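Local coordinates for ribulose bisphosphate carboxylase (Hyperthermus butylicus DSM 5456, PDB 6HUN), which probably catalyses the carboxylation of ribulose 1,5-bisphosphate to two molecules of 3-phosphoglycerate, as a magnesium-dependent form III Rubisco in archaeal AMP degradation, at residues Phe118-Leu123 with Val137-Phe142; Phe150-Gly156 with Arg320-Asp325; Ala316-Arg320 with Ile350-Gln354. All coordinates share one frame; numbering follows the deposited sequence.

How the contacts relate
From the N terminus, contact 1 closes first: after helix 115-122 a short connection leads to strand 132-141 of the N-terminal mixed sheet, against which the helix packs. Contact 2 opens later, at the loop leading into helix 156-164, and waits for the end of helix 312-322, closing over much of the barrel. Contact 3 starts on that same helix and ends at helix 339-352, so contacts 2 and 3 cross and share Arg320. Contact 1 precedes both, yet reaches them through space: Phe142 packs on Met321, and Lys317 bridges to Asp139, tying N-terminal sheet to barrel.

Contact 1: residues Phe118-Leu123 with Val137-Phe142; sequences FASSIL and VEDVYF
Phe118 and Phe142 meet as an offset edge-to-face pair, with the edge of Phe142 turned to a face of Phe118. Their planes are inclined by 61°. The closest atoms of the pair are Phe118 CE1 and Phe142 CE1, at 3.5 Å. A chi1 of 165° sets the Phe118 ring beside its own carbonyl carbon and out toward the strand, whereas Phe142 swings its ring back from just beyond the strand end, its CG beside the backbone N (chi1 -64°). Val140 touches both rings. Val140 CG2 lies at the edge of the Phe118 ring, in its plane, 4.0 Å from Phe118 CZ, while Val140 CG1 sits over a face of Phe142, displaced toward the rim.

This is a helix laid on one face of the mixed sheet in the Rubisco N-terminal domain. Strand 132-141 carries a classic beta bulge, at which Glu138 and Asp139 both face Val44, and Val137 and Val140, placed before and after it, both turn toward the helix. Ile122 presents its CG2 branch to Val140 CG2 at 4.1 Å. At the helix end, Leu123, whose CG lies beside its backbone N, brings CD2 to 3.7 Å from Val137 CG2. That same Val137 methyl also lies near Ile122 O, a buried carbonyl oxygen without a polar partner in the model. The second subunit also packs here: Ser121 OG is hydrogen-bonded to Asn207 of that chain, and Leu123, while touching Val137, also meets Phe298 of that chain.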
ATOM      1  N   PHE A 118      -2.088   7.593  10.359  1.00 24.76           N
ATOM      2  CA  PHE A 118      -0.991   6.963  11.093  1.00 22.67           C
ATOM      3  C   PHE A 118       0.127   6.598  10.164  1.00 22.96           C
ATOM      4  O   PHE A 118       1.299   6.957  10.384  1.00 25.04           O
ATOM      5  CB  PHE A 118      -1.489   5.688  11.842  1.00 25.29           C
ATOM      6  CG  PHE A 118      -0.352   4.835  12.304  1.00 26.78           C
ATOM      7  CD1 PHE A 118       0.285   5.163  13.494  1.00 31.90           C
ATOM      8  CD2 PHE A 118       0.130   3.795  11.528  1.00 27.88           C
ATOM      9  CE1 PHE A 118       1.367   4.441  13.912  1.00 35.26           C
ATOM     10  CE2 PHE A 118       1.238   3.046  11.940  1.00 32.19           C
ATOM     11  CZ  PHE A 118       1.866   3.401  13.128  1.00 27.47           C
ATOM     12  N   ALA A 119      -0.219   5.935   9.051  1.00 19.66           N
ATOM     13  CA  ALA A 119       0.798   5.496   8.101  1.00 18.47           C
ATOM     14  C   ALA A 119       1.510   6.682   7.449  1.00 18.38           C
ATOM     15  O   ALA A 119       2.705   6.599   7.130  1.00 20.77           O
ATOM     16  CB  ALA A 119       0.163   4.633   7.019  1.00 20.39           C
ATOM     17  N   SER A 120       0.794   7.775   7.191  0.57 22.57           N
ATOM     18  CA  SER A 120       1.490   8.884   6.541  0.57 25.34           C
ATOM     19  C   SER A 120       2.576   9.479   7.426  0.57 27.48           C
ATOM     20  O   SER A 120       3.486  10.128   6.898  0.57 29.43           O
ATOM     21  CB  SER A 120       0.513   9.992   6.161  0.57 28.11           C
ATOM     22  OG  SER A 120       0.013  10.624   7.327  0.57 29.15           O
ATOM     23  N   SER A 121       2.475   9.298   8.747  1.00 26.09           N
ATOM     24  CA  SER A 121       3.488   9.798   9.699  1.00 30.88           C
ATOM     25  C   SER A 121       4.606   8.776   9.871  1.00 29.98           C
ATOM     26  O   SER A 121       5.754   8.983   9.464  1.00 34.27           O
ATOM     27  CB  SER A 121       2.824  10.035  11.057  1.00 30.34           C
ATOM     28  OG  SER A 121       2.149  11.309  10.995  1.00 39.45           O
ATOM     29  N   ILE A 122       4.251   7.650  10.456  1.00 24.44           N
ATOM     30  CA  ILE A 122       5.251   6.663  10.900  1.00 21.41           C
ATOM     31  C   ILE A 122       5.681   5.731   9.768  1.00 24.40           C
ATOM     32  O   ILE A 122       6.783   5.141   9.854  1.00 25.08           O
ATOM     33  CB  ILE A 122       4.669   5.927  12.102  1.00 23.99           C
ATOM     34  CG1 ILE A 122       4.666   6.926  13.288  1.00 34.63           C
ATOM     35  CG2 ILE A 122       5.464   4.694  12.505  1.00 24.09           C
ATOM     36  CD1 ILE A 122       4.055   6.356  14.513  1.00 40.93           C
ATOM     37  N   LEU A 123       4.861   5.588   8.725  1.00 21.96           N
ATOM     38  CA  LEU A 123       5.238   4.795   7.546  1.00 17.32           C
ATOM     39  C   LEU A 123       5.380   5.661   6.313  1.00 21.15           C
ATOM     40  O   LEU A 123       5.161   5.188   5.194  1.00 21.78           O
ATOM     41  CB  LEU A 123       4.204   3.672   7.227  1.00 17.08           C
ATOM     42  CG  LEU A 123       3.893   2.816   8.463  1.00 21.30           C
ATOM     43  CD1 LEU A 123       2.846   1.729   8.044  1.00 19.90           C
ATOM     44  CD2 LEU A 123       5.175   2.175   9.013  1.00 23.63           C
ATOM     45  N   VAL A 137      10.521  -0.432  10.101  1.00 20.36           N
ATOM     46  CA  VAL A 137       9.641  -0.146  11.244  1.00 20.70           C
ATOM     47  C   VAL A 137       9.308  -1.492  11.855  1.00 20.01           C
ATOM     48  O   VAL A 137       8.631  -2.305  11.218  1.00 17.93           O
ATOM     49  CB  VAL A 137       8.366   0.618  10.845  1.00 20.71           C
ATOM     50  CG1 VAL A 137       7.681   1.056  12.163  1.00 19.88           C
ATOM     51  CG2 VAL A 137       8.760   1.866  10.038  1.00 20.40           C
ATOM     52  N   GLU A 138       9.804  -1.736  13.065  1.00 22.42           N
ATOM     53  CA  GLU A 138       9.688  -3.074  13.637  1.00 23.37           C
ATOM     54  C   GLU A 138       8.372  -3.266  14.421  1.00 21.14           C
ATOM     55  O   GLU A 138       7.747  -4.342  14.356  1.00 21.26           O
ATOM     56  CB  GLU A 138      10.879  -3.340  14.575  1.00 28.50           C
ATOM     57  CG  GLU A 138      12.268  -3.184  13.960  1.00 25.57           C
ATOM     58  CD  GLU A 138      12.679  -4.368  13.060  1.00 27.22           C
ATOM     59  OE1 GLU A 138      11.839  -5.161  12.595  1.00 28.78           O
ATOM     60  OE2 GLU A 138      13.883  -4.461  12.732  1.00 38.44           O
ATOM     61  N   ASP A 139       7.960  -2.246  15.171  1.00 21.90           N
ATOM     62  CA  ASP A 139       6.771  -2.354  15.984  1.00 24.79           C
ATOM     63  C   ASP A 139       6.366  -0.952  16.420  1.00 27.17           C
ATOM     64  O   ASP A 139       7.182  -0.033  16.450  1.00 24.80           O
ATOM     65  CB  ASP A 139       7.050  -3.225  17.236  1.00 25.27           C
ATOM     66  CG  ASP A 139       5.756  -3.722  17.905  1.00 28.67           C
ATOM     67  OD1 ASP A 139       4.650  -3.445  17.355  1.00 26.79           O
ATOM     68  OD2 ASP A 139       5.878  -4.453  18.925  1.00 31.43           O
ATOM     69  N   VAL A 140       5.118  -0.833  16.857  1.00 24.07           N
ATOM     70  CA  VAL A 140       4.600   0.447  17.361  1.00 23.86           C
ATOM     71  C   VAL A 140       3.688   0.082  18.491  1.00 26.51           C
ATOM     72  O   VAL A 140       2.843  -0.805  18.327  1.00 28.80           O
ATOM     73  CB  VAL A 140       3.835   1.252  16.284  1.00 22.78           C
ATOM     74  CG1 VAL A 140       3.265   2.544  16.896  1.00 25.38           C
ATOM     75  CG2 VAL A 140       4.790   1.653  15.150  1.00 21.48           C
ATOM     76  N   TYR A 141       3.887   0.764  19.631  1.00 28.03           N
ATOM     77  CA  TYR A 141       3.048   0.612  20.803  1.00 30.09           C
ATOM     78  C   TYR A 141       1.970   1.669  20.706  1.00 30.93           C
ATOM     79  O   TYR A 141       2.281   2.863  20.529  1.00 31.77           O
ATOM     80  CB  TYR A 141       3.858   0.834  22.069  1.00 32.81           C
ATOM     81  CG  TYR A 141       2.958   1.240  23.246  1.00 35.65           C
ATOM     82  CD1 TYR A 141       2.205   0.283  23.890  1.00 39.83           C
ATOM     83  CD2 TYR A 141       2.841   2.558  23.648  1.00 37.85           C
ATOM     84  CE1 TYR A 141       1.367   0.608  24.997  1.00 41.54           C
ATOM     85  CE2 TYR A 141       1.970   2.927  24.769  1.00 40.80           C
ATOM     86  CZ  TYR A 141       1.249   1.920  25.401  1.00 42.60           C
ATOM     87  OH  TYR A 141       0.404   2.178  26.462  1.00 44.17           O
ATOM     88  N   PHE A 142       0.716   1.229  20.811  1.00 30.88           N
ATOM     89  CA  PHE A 142      -0.435   2.118  20.763  1.00 31.87           C
ATOM     90  C   PHE A 142      -0.992   2.264  22.171  1.00 34.97           C
ATOM     91  O   PHE A 142      -1.363   1.246  22.768  1.00 35.32           O
ATOM     92  CB  PHE A 142      -1.504   1.581  19.825  1.00 29.88           C
ATOM     93  CG  PHE A 142      -1.043   1.529  18.402  1.00 32.30           C
ATOM     94  CD1 PHE A 142      -0.932   2.701  17.685  1.00 36.26           C
ATOM     95  CD2 PHE A 142      -0.633   0.364  17.843  1.00 33.51           C
ATOM     96  CE1 PHE A 142      -0.467   2.680  16.363  1.00 36.23           C
ATOM     97  CE2 PHE A 142      -0.196   0.330  16.496  1.00 29.31           C
ATOM     98  CZ  PHE A 142      -0.104   1.488  15.793  1.00 31.95           C
TER

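Contact 2: residues Phe150-Gly156 with Arg320-Asp325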
ATOM      1  N   PHE A 150     -10.060   2.754  17.315  1.00 35.91           N
ATOM      2  CA  PHE A 150     -10.169   1.792  16.244  1.00 29.70           C
ATOM      3  C   PHE A 150     -11.145   0.683  16.656  1.00 30.05           C
ATOM      4  O   PHE A 150     -11.291   0.399  17.855  1.00 33.50           O
ATOM      5  CB  PHE A 150      -8.798   1.191  15.951  1.00 27.73           C
ATOM      6  CG  PHE A 150      -7.831   2.202  15.441  1.00 29.01           C
ATOM      7  CD1 PHE A 150      -7.739   2.430  14.054  1.00 28.60           C
ATOM      8  CD2 PHE A 150      -7.012   2.903  16.302  1.00 28.59           C
ATOM      9  CE1 PHE A 150      -6.875   3.406  13.536  1.00 33.84           C
ATOM     10  CE2 PHE A 150      -6.117   3.899  15.785  1.00 28.30           C
ATOM     11  CZ  PHE A 150      -6.038   4.122  14.403  1.00 32.86           C
ATOM     12  N   PRO A 151     -11.904   0.097  15.712  1.00 33.37           N
ATOM     13  CA  PRO A 151     -12.986  -0.834  16.144  1.00 29.98           C
ATOM     14  C   PRO A 151     -12.473  -2.203  16.501  1.00 29.89           C
ATOM     15  O   PRO A 151     -13.082  -2.896  17.337  1.00 30.77           O
ATOM     16  CB  PRO A 151     -13.903  -0.938  14.913  1.00 30.74           C
ATOM     17  CG  PRO A 151     -12.957  -0.569  13.745  1.00 31.57           C
ATOM     18  CD  PRO A 151     -12.033   0.465  14.294  1.00 33.63           C
ATOM     19  N   GLY A 152     -11.388  -2.615  15.851  1.00 28.74           N
ATOM     20  CA  GLY A 152     -10.929  -3.996  15.923  1.00 26.59           C
ATOM     21  C   GLY A 152     -11.896  -4.919  15.210  1.00 27.24           C
ATOM     22  O   GLY A 152     -12.837  -4.487  14.514  1.00 28.70           O
ATOM     23  N   PRO A 153     -11.664  -6.222  15.334  1.00 27.79           N
ATOM     24  CA  PRO A 153     -12.502  -7.187  14.625  1.00 25.11           C
ATOM     25  C   PRO A 153     -13.964  -7.050  15.038  1.00 27.83           C
ATOM     26  O   PRO A 153     -14.293  -6.733  16.210  1.00 30.44           O
ATOM     27  CB  PRO A 153     -11.904  -8.556  15.047  1.00 24.72           C
ATOM     28  CG  PRO A 153     -10.453  -8.249  15.450  1.00 24.76           C
ATOM     29  CD  PRO A 153     -10.516  -6.834  16.042  1.00 24.84           C
ATOM     30  N   ASN A 154     -14.847  -7.263  14.054  1.00 26.95           N
ATOM     31  CA  ASN A 154     -16.299  -7.235  14.309  1.00 30.98           C
ATOM     32  C   ASN A 154     -16.715  -8.487  15.070  1.00 32.57           C
ATOM     33  O   ASN A 154     -17.542  -8.451  15.984  1.00 32.97           O
ATOM     34  CB  ASN A 154     -17.060  -7.204  13.002  1.00 28.66           C
ATOM     35  CG  ASN A 154     -18.560  -6.913  13.194  1.00 32.62           C
ATOM     36  OD1 ASN A 154     -18.932  -6.239  14.125  1.00 32.92           O
ATOM     37  ND2 ASN A 154     -19.402  -7.398  12.285  1.00 34.85           N
ATOM     38  N   LYS A 155     -16.135  -9.608  14.679  1.00 29.37           N
ATOM     39  CA  LYS A 155     -16.533 -10.927  15.200  1.00 35.36           C
ATOM     40  C   LYS A 155     -15.460 -11.575  16.046  1.00 34.28           C
ATOM     41  O   LYS A 155     -15.760 -12.056  17.144  1.00 34.66           O
ATOM     42  CB  LYS A 155     -16.905 -11.868  14.053  1.00 30.07           C
ATOM     43  CG  LYS A 155     -18.157 -11.420  13.255  1.00 33.05           C
ATOM     44  CD  LYS A 155     -19.366 -11.520  14.123  1.00 40.80           C
ATOM     45  CE  LYS A 155     -20.570 -10.990  13.372  1.00 46.82           C
ATOM     46  NZ  LYS A 155     -21.758 -11.387  14.137  1.00 49.75           N
ATOM     47  N   GLY A 156     -14.227 -11.507  15.606  1.00 32.31           N
ATOM     48  CA  GLY A 156     -13.119 -12.159  16.297  1.00 35.25           C
ATOM     49  C   GLY A 156     -13.215 -13.684  16.223  1.00 35.24           C
ATOM     50  O   GLY A 156     -14.089 -14.263  15.569  1.00 33.41           O
ATOM     51  N   ARG A 320      -5.367  -6.005  12.690  1.00 19.88           N
ATOM     52  CA  ARG A 320      -6.255  -6.297  13.799  1.00 24.34           C
ATOM     53  C   ARG A 320      -6.941  -5.025  14.297  1.00 27.92           C
ATOM     54  O   ARG A 320      -8.143  -5.018  14.569  1.00 23.28           O
ATOM     55  CB  ARG A 320      -5.438  -6.939  14.914  1.00 21.67           C
ATOM     56  CG  ARG A 320      -6.308  -7.164  16.176  1.00 23.84           C
ATOM     57  CD  ARG A 320      -5.495  -8.039  17.210  1.00 24.85           C
ATOM     58  NE  ARG A 320      -6.298  -8.260  18.442  1.00 27.21           N
ATOM     59  CZ  ARG A 320      -5.839  -8.831  19.559  1.00 28.82           C
ATOM     60  NH1 ARG A 320      -4.572  -9.225  19.624  1.00 28.40           N
ATOM     61  NH2 ARG A 320      -6.638  -8.971  20.630  1.00 31.20           N
ATOM     62  N   MET A 321      -6.189  -3.930  14.397  1.00 22.95           N
ATOM     63  CA  MET A 321      -6.816  -2.646  14.764  1.00 26.24           C
ATOM     64  C   MET A 321      -7.894  -2.231  13.764  1.00 25.46           C
ATOM     65  O   MET A 321      -9.001  -1.817  14.148  1.00 24.49           O
ATOM     66  CB  MET A 321      -5.715  -1.579  14.817  1.00 27.07           C
ATOM     67  CG  MET A 321      -4.763  -1.806  15.952  1.00 29.25           C
ATOM     68  SD  MET A 321      -3.267  -0.785  15.772  1.00 30.97           S
ATOM     69  CE  MET A 321      -4.205   0.723  15.739  1.00 27.77           C
ATOM     70  N   ALA A 322      -7.581  -2.356  12.465  1.00 21.66           N
ATOM     71  CA  ALA A 322      -8.492  -1.870  11.429  1.00 22.67           C
ATOM     72  C   ALA A 322      -9.720  -2.736  11.347  1.00 25.55           C
ATOM     73  O   ALA A 322     -10.807  -2.236  11.002  1.00 29.82           O
ATOM     74  CB  ALA A 322      -7.795  -1.837  10.060  1.00 20.91           C
ATOM     75  N   GLY A 323      -9.574  -4.025  11.674  1.00 25.31           N
ATOM     76  CA  GLY A 323     -10.754  -4.836  11.883  1.00 25.24           C
ATOM     77  C   GLY A 323     -10.883  -6.078  11.040  1.00 24.72           C
ATOM     78  O   GLY A 323     -12.015  -6.560  10.902  1.00 29.81           O
ATOM     79  N   VAL A 324      -9.763  -6.723  10.591  1.00 22.15           N
ATOM     80  CA  VAL A 324      -9.924  -8.079  10.040  1.00 20.48           C
ATOM     81  C   VAL A 324     -10.298  -9.040  11.160  1.00 26.08           C
ATOM     82  O   VAL A 324      -9.954  -8.843  12.339  1.00 28.00           O
ATOM     83  CB  VAL A 324      -8.661  -8.549   9.286  1.00 22.98           C
ATOM     84  CG1 VAL A 324      -8.217  -7.439   8.231  1.00 20.47           C
ATOM     85  CG2 VAL A 324      -7.565  -8.832  10.232  1.00 21.47           C
ATOM     86  N   ASP A 325     -11.046 -10.087  10.799  1.00 22.82           N
ATOM     87  CA  ASP A 325     -11.288 -11.185  11.732  1.00 24.09           C
ATOM     88  C   ASP A 325     -10.336 -12.345  11.520  1.00 23.18           C
ATOM     89  O   ASP A 325     -10.201 -13.204  12.418  1.00 25.82           O
ATOM     90  CB  ASP A 325     -12.693 -11.718  11.579  1.00 25.48           C
ATOM     91  CG  ASP A 325     -13.735 -10.659  11.918  1.00 27.89           C
ATOM     92  OD1 ASP A 325     -13.884 -10.376  13.110  1.00 31.25           O
ATOM     93  OD2 ASP A 325     -14.289 -10.068  10.979  1.00 31.46           O
TER
HETATM   94  O   HOH W   1     -14.462  -7.357  11.229  1.00 25.46           O
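The Phe150 ring takes the Met321 methyl over one face: Met321 CE stands 3.8 Å from the Phe150 ring centroid, a CH-pi contact displaced toward the CD2-CE2 rim. Met321 SD lies farther above that face, making this a Met-aromatic pair as well. The thioether reaches the ring by bending at its last torsion (chi3 58°), which turns CE toward Phe150. Tyr146 adds an edge-to-face ring contact to Phe150 from outside the two segments. The other flat group is the Asp325 carboxylate. Asp325 OD1 takes Gly156 N on its anti side and Lys155 N on its syn side, both from the same face of the plane and tilted out of it; the Gly156 bond is the straighter, at 167°.

Segment 320-325 ends helix 312-322 of the Rubisco TIM barrel in a Schellman motif, with Gly323 as its C' residue at positive phi. Here the chain leaves the helix for barrel strand 326-328, and the loop before helix 156-164 runs along the turn. Gly152 N donates to Met321 O at 3.0 Å, and Gly152 CA makes a CA-H...O contact with Arg320 O. Gly152 O lies 3.4 Å from Gly323 CA. Pro153 then lays its ring across the turn, Pro153 CG 3.2 Å from Val324 O.

Asp325 OD2 is held by Ile292 N of the neighbouring barrel strand, while the Lys155 ammonium turns away to Asp289. A single water completes the junction: it accepts from Asn154 N and donates to Asp325 OD2 and, at 2.6 Å, to Gly323 O.

Contact 3: residues Ala316-Arg320 with Ile350-Gln354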
ATOM      1  N   ALA A 316       0.372  -7.053  10.755  1.00 15.90           N
ATOM      2  CA  ALA A 316      -0.673  -7.837  11.412  1.00 16.41           C
ATOM      3  C   ALA A 316      -1.347  -7.071  12.547  1.00 23.68           C
ATOM      4  O   ALA A 316      -2.584  -7.102  12.701  1.00 20.39           O
ATOM      5  CB  ALA A 316      -0.103  -9.188  11.962  1.00 17.17           C
ATOM      6  N   LYS A 317      -0.570  -6.334  13.329  1.00 20.36           N
ATOM      7  CA  LYS A 317      -1.164  -5.515  14.388  1.00 20.45           C
ATOM      8  C   LYS A 317      -2.083  -4.432  13.817  1.00 22.44           C
ATOM      9  O   LYS A 317      -3.201  -4.215  14.318  1.00 20.86           O
ATOM     10  CB  LYS A 317      -0.009  -4.912  15.198  1.00 30.05           C
ATOM     11  CG  LYS A 317      -0.411  -3.845  16.131  1.00 40.06           C
ATOM     12  CD  LYS A 317       0.836  -3.321  16.826  1.00 43.36           C
ATOM     13  CE  LYS A 317       0.972  -3.929  18.154  1.00 36.06           C
ATOM     14  NZ  LYS A 317       1.944  -3.220  19.040  1.00 29.01           N
ATOM     15  N   LEU A 318      -1.680  -3.792  12.723  1.00 17.85           N
ATOM     16  CA  LEU A 318      -2.555  -2.759  12.136  1.00 18.52           C
ATOM     17  C   LEU A 318      -3.811  -3.401  11.541  1.00 17.49           C
ATOM     18  O   LEU A 318      -4.882  -2.816  11.576  1.00 20.17           O
ATOM     19  CB  LEU A 318      -1.794  -1.982  11.048  1.00 20.69           C
ATOM     20  CG  LEU A 318      -0.585  -1.143  11.555  1.00 19.75           C
ATOM     21  CD1 LEU A 318       0.234  -0.639  10.329  1.00 18.65           C
ATOM     22  CD2 LEU A 318      -1.069   0.038  12.292  1.00 20.89           C
ATOM     23  N   ALA A 319      -3.669  -4.586  10.931  1.00 19.95           N
ATOM     24  CA  ALA A 319      -4.846  -5.298  10.410  1.00 19.82           C
ATOM     25  C   ALA A 319      -5.860  -5.636  11.513  1.00 19.28           C
ATOM     26  O   ALA A 319      -7.079  -5.489  11.333  1.00 20.04           O
ATOM     27  CB  ALA A 319      -4.374  -6.576   9.717  1.00 20.96           C
ATOM     28  N   ARG A 320      -5.367  -6.005  12.690  1.00 19.88           N
ATOM     29  CA  ARG A 320      -6.255  -6.297  13.799  1.00 24.34           C
ATOM     30  C   ARG A 320      -6.941  -5.025  14.297  1.00 27.92           C
ATOM     31  O   ARG A 320      -8.143  -5.018  14.569  1.00 23.28           O
ATOM     32  CB  ARG A 320      -5.438  -6.939  14.914  1.00 21.67           C
ATOM     33  CG  ARG A 320      -6.308  -7.164  16.176  1.00 23.84           C
ATOM     34  CD  ARG A 320      -5.495  -8.039  17.210  1.00 24.85           C
ATOM     35  NE  ARG A 320      -6.298  -8.260  18.442  1.00 27.21           N
ATOM     36  CZ  ARG A 320      -5.839  -8.831  19.559  1.00 28.82           C
ATOM     37  NH1 ARG A 320      -4.572  -9.225  19.624  1.00 28.40           N
ATOM     38  NH2 ARG A 320      -6.638  -8.971  20.630  1.00 31.20           N
ATOM     39  N   ILE A 350       0.642 -11.826  18.630  1.00 26.47           N
ATOM     40  CA  ILE A 350       0.173 -10.436  18.601  1.00 27.67           C
ATOM     41  C   ILE A 350      -1.268 -10.318  18.056  1.00 30.34           C
ATOM     42  O   ILE A 350      -1.989  -9.392  18.427  1.00 27.95           O
ATOM     43  CB  ILE A 350       1.148  -9.534  17.817  1.00 26.35           C
ATOM     44  CG1 ILE A 350       0.826  -8.028  18.094  1.00 24.71           C
ATOM     45  CG2 ILE A 350       1.109  -9.795  16.248  1.00 24.09           C
ATOM     46  CD1 ILE A 350       1.034  -7.637  19.598  1.00 27.86           C
ATOM     47  N   VAL A 351      -1.726 -11.229  17.197  1.00 27.11           N
ATOM     48  CA  VAL A 351      -3.099 -11.121  16.703  1.00 23.70           C
ATOM     49  C   VAL A 351      -4.113 -11.833  17.597  1.00 25.82           C
ATOM     50  O   VAL A 351      -5.316 -11.505  17.526  1.00 29.16           O
ATOM     51  CB  VAL A 351      -3.240 -11.615  15.238  1.00 24.06           C
ATOM     52  CG1 VAL A 351      -2.226 -10.883  14.312  1.00 21.56           C
ATOM     53  CG2 VAL A 351      -3.028 -13.132  15.123  1.00 25.57           C
ATOM     54  N   ARG A 352      -3.681 -12.790  18.466  1.00 27.05           N
ATOM     55  CA  ARG A 352      -4.666 -13.520  19.263  1.00 28.98           C
ATOM     56  C   ARG A 352      -4.736 -13.059  20.706  1.00 32.44           C
ATOM     57  O   ARG A 352      -5.758 -13.290  21.354  1.00 33.93           O
ATOM     58  CB  ARG A 352      -4.368 -15.026  19.298  1.00 31.65           C
ATOM     59  CG  ARG A 352      -4.528 -15.670  17.959  1.00 34.53           C
ATOM     60  CD  ARG A 352      -4.709 -17.191  18.266  1.00 36.98           C
ATOM     61  NE  ARG A 352      -3.534 -17.783  18.919  1.00 40.85           N
ATOM     62  CZ  ARG A 352      -3.029 -18.975  18.585  1.00 40.30           C
ATOM     63  NH1 ARG A 352      -3.557 -19.641  17.576  1.00 35.97           N
ATOM     64  NH2 ARG A 352      -1.968 -19.483  19.201  1.00 37.28           N
ATOM     65  N   GLU A 353      -3.650 -12.559  21.275  1.00 31.68           N
ATOM     66  CA  GLU A 353      -3.617 -12.332  22.721  1.00 34.36           C
ATOM     67  C   GLU A 353      -4.345 -11.070  23.158  1.00 36.32           C
ATOM     68  O   GLU A 353      -4.503 -10.104  22.406  1.00 34.27           O
ATOM     69  CB  GLU A 353      -2.186 -12.285  23.190  1.00 37.60           C
ATOM     70  CG  GLU A 353      -1.619 -13.689  23.167  1.00 44.41           C
ATOM     71  CD  GLU A 353      -0.256 -13.762  23.774  1.00 55.41           C
ATOM     72  OE1 GLU A 353       0.430 -12.715  23.840  1.00 59.62           O
ATOM     73  OE2 GLU A 353       0.150 -14.869  24.141  1.00 59.90           O
ATOM     74  N   GLN A 354      -4.817 -11.090  24.412  1.00 38.06           N
ATOM     75  CA  GLN A 354      -5.393  -9.868  24.952  1.00 39.41           C
ATOM     76  C   GLN A 354      -4.341  -8.938  25.534  1.00 40.28           C
ATOM     77  O   GLN A 354      -4.604  -7.736  25.686  1.00 40.85           O
ATOM     78  CB  GLN A 354      -6.452 -10.192  26.033  1.00 42.51           C
ATOM     79  CG  GLN A 354      -7.852 -10.388  25.431  1.00 50.28           C
ATOM     80  CD  GLN A 354      -8.101  -9.550  24.144  1.00 53.49           C
ATOM     81  OE1 GLN A 354      -8.203 -10.125  23.048  1.00 53.28           O
ATOM     82  NE2 GLN A 354      -8.258  -8.217  24.281  1.00 50.22           N
TER
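Two consecutive barrel helices, 312-322 and 339-352, meet here, and an arginine from the first reaches the C-terminal end of the second. The Arg320 chain, extended from CG to NE, sets the guanidinium against the carbonyls of that end. Glu353 O, in the guanidinium plane, is gripped end-on by two nitrogens, Arg320 NH1 and, at 3.0 Å, Arg320 NH2. Arg320 NH1 also donates to Ile350 O at 2.9 Å, from above that carbonyl's plane, while Val351 O sits over one face of the group. The positive charge thus meets backbone carbonyls where a helix dipole would probably welcome it. Arg320 NE and NH2 have further partners in Lys374 O and Ile373 O, and Trp370 makes a cation-pi contact.

Apolar contacts flank the arginine: Ala316 CB lies 3.6 Å from Val351 CG1. Lys317 CE passes Ile350 CD1 at 4.0 Å, the lysine chain bending at chi3 (-99°) before NZ binds Asp139 and Val140 O. Joined through a buried arginine hydrogen-bonded to carbonyls at a helix C-terminal end, the two helices belong to the outer helical layer of the alpha/beta TIM barrel.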